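Local coordinates for protein NeuRonal IgCAM-5 (Caenorhabditis elegans, PDB 6ON6) that probably acts as a neuronal cell-surface adhesion receptor of the immunoglobulin superfamily, pairing with a second copy of itself through its first immunoglobulin domain, at residues F40-S45 and G89-Q94. Numbering follows the deposited sequence.
Sequences FVKADS and GNYSCQ. With NAG (2-acetamido-2-deoxy-beta-D-glucopyranose), chain C.
Val-41 and Ser-92 form the antiparallel hydrogen-bonded pair at the middle of this strand contact. Val-41 N donates to Ser-92 O (2.9 Å), and Val-41 O takes the bond from Ser-92 N in return. Two residues on, Ala-43 N reaches Asn-90 O at 2.9 Å along an almost straight N-H...O line (175°). Each of these carbonyls has a CA-H contact besides, Phe-40 CA lying 3.3 Å from Ser-92 O.

The two flanking non-hydrogen-bonded pairs, Phe-40 with Cys-93 and Lys-42 with Tyr-91, face the interior of the domain. Cys-93 CB sits over one face of the Phe-40 ring, 3.9 Å from its centroid, while its SG is disulfide-bonded to Cys-28 of the opposing sheet. Lys-42, CG anti to the backbone N (chi1 -164°), runs extended across Tyr-91, placing CG over the ring face, 4.0 Å from its centroid. The Lys-42 ammonium is held by Asp-44, with a 2.9 Å salt bridge from NZ to OD2, and by Arg-88 O; Tyr-91 OH is hydrogen-bonded to Asp-87 O.

On the other face, Val-41, Ser-92 and Gln-94 pack against Pro-46 and Pro-47 of the second subunit. Asn-90 ND2 carries the N-linked glycan, whose sugar is also hydrogen-bonded to Glu-106. The arrangement is the C-F strand pairing of an immunoglobulin fold, with the intersheet disulfide and the tyrosine corner inside, and the homodimer interface outside.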
# COMPACT_ATOMS: atom_id res chain seq x y z
N PHE A 40 5.06 -3.23 2.89
CA PHE A 40 6.00 -2.13 2.70
C PHE A 40 5.43 -1.19 1.66
O PHE A 40 4.91 -1.63 0.63
CB PHE A 40 7.36 -2.61 2.18
CG PHE A 40 8.22 -3.21 3.25
CD1 PHE A 40 9.24 -2.49 3.84
CD2 PHE A 40 8.02 -4.51 3.64
CE1 PHE A 40 10.04 -3.05 4.84
CE2 PHE A 40 8.82 -5.07 4.65
CZ PHE A 40 9.85 -4.35 5.19
N VAL A 41 5.50 0.11 1.92
CA VAL A 41 4.91 1.11 1.04
C VAL A 41 5.91 2.25 0.86
O VAL A 41 6.72 2.53 1.73
CB VAL A 41 3.57 1.58 1.65
CG1 VAL A 41 2.93 2.61 0.84
CG2 VAL A 41 2.58 0.42 1.79
N LYS A 42 5.90 2.88 -0.31
CA LYS A 42 6.65 4.11 -0.53
C LYS A 42 5.68 5.27 -0.52
O LYS A 42 4.68 5.25 -1.25
CB LYS A 42 7.36 4.10 -1.89
CG LYS A 42 8.42 5.18 -1.89
CD LYS A 42 8.90 5.52 -3.24
CE LYS A 42 9.82 6.70 -3.11
NZ LYS A 42 10.15 7.17 -4.45
N ALA A 43 6.03 6.34 0.20
CA ALA A 43 5.21 7.54 0.20
C ALA A 43 5.49 8.31 -1.08
O ALA A 43 6.65 8.58 -1.42
CB ALA A 43 5.50 8.42 1.42
N ASP A 44 4.44 8.62 -1.81
CA ASP A 44 4.55 9.25 -3.12
C ASP A 44 3.14 9.65 -3.50
O ASP A 44 2.18 9.28 -2.83
CB ASP A 44 5.15 8.29 -4.14
CG ASP A 44 6.58 8.62 -4.47
OD1 ASP A 44 6.95 9.81 -4.32
OD2 ASP A 44 7.33 7.71 -4.90
N SER A 45 3.02 10.41 -4.57
CA SER A 45 1.68 10.78 -5.04
C SER A 45 1.48 10.19 -6.42
O SER A 45 2.02 10.73 -7.40
CB SER A 45 1.50 12.30 -5.08
OG SER A 45 1.44 12.83 -3.77
N GLY A 89 12.93 9.07 -1.12
CA GLY A 89 11.69 9.29 -0.42
C GLY A 89 11.57 8.42 0.81
O GLY A 89 12.55 7.88 1.30
N ASN A 90 10.34 8.27 1.26
CA ASN A 90 10.08 7.67 2.56
C ASN A 90 9.46 6.29 2.39
O ASN A 90 8.48 6.13 1.66
CB ASN A 90 9.14 8.54 3.38
CG ASN A 90 9.86 9.66 4.04
OD1 ASN A 90 10.85 9.46 4.73
ND2 ASN A 90 9.37 10.87 3.83
N TYR A 91 10.05 5.31 3.04
CA TYR A 91 9.64 3.93 2.95
C TYR A 91 9.10 3.55 4.30
O TYR A 91 9.73 3.83 5.33
CB TYR A 91 10.84 3.02 2.59
CG TYR A 91 11.31 3.29 1.16
CD1 TYR A 91 12.07 4.41 0.88
CD2 TYR A 91 10.92 2.47 0.08
CE1 TYR A 91 12.49 4.70 -0.45
CE2 TYR A 91 11.35 2.76 -1.22
CZ TYR A 91 12.09 3.86 -1.43
OH TYR A 91 12.45 4.08 -2.74
N SER A 92 7.95 2.89 4.32
CA SER A 92 7.38 2.52 5.60
C SER A 92 7.03 1.03 5.61
O SER A 92 6.68 0.44 4.59
CB SER A 92 6.24 3.48 5.93
OG SER A 92 5.13 3.17 5.13
N CYS A 93 7.16 0.39 6.77
CA CYS A 93 6.57 -0.93 6.91
C CYS A 93 5.38 -0.76 7.84
O CYS A 93 5.45 0.02 8.79
CB CYS A 93 7.53 -2.01 7.42
SG CYS A 93 7.87 -1.95 9.08
N GLN A 94 4.30 -1.43 7.52
CA GLN A 94 3.08 -1.26 8.29
C GLN A 94 2.44 -2.61 8.54
O GLN A 94 2.52 -3.52 7.70
CB GLN A 94 2.18 -0.23 7.63
CG GLN A 94 1.63 -0.63 6.36
CD GLN A 94 0.94 0.56 5.66
OE1 GLN A 94 1.58 1.56 5.32
NE2 GLN A 94 -0.36 0.47 5.52
C1 NAG C . 10.03 11.98 4.48
C2 NAG C . 10.15 13.19 3.55
C3 NAG C . 10.72 14.40 4.30
C4 NAG C . 9.96 14.65 5.60
C5 NAG C . 9.90 13.37 6.43
C6 NAG C . 9.06 13.51 7.68
C7 NAG C . 10.65 13.11 1.15
C8 NAG C . 9.31 13.76 0.95
N2 NAG C . 11.00 12.87 2.42
O3 NAG C . 10.61 15.55 3.47
O4 NAG C . 10.62 15.66 6.36
O5 NAG C . 9.28 12.34 5.64
O6 NAG C . 9.23 12.40 8.56
O7 NAG C . 11.38 12.81 0.21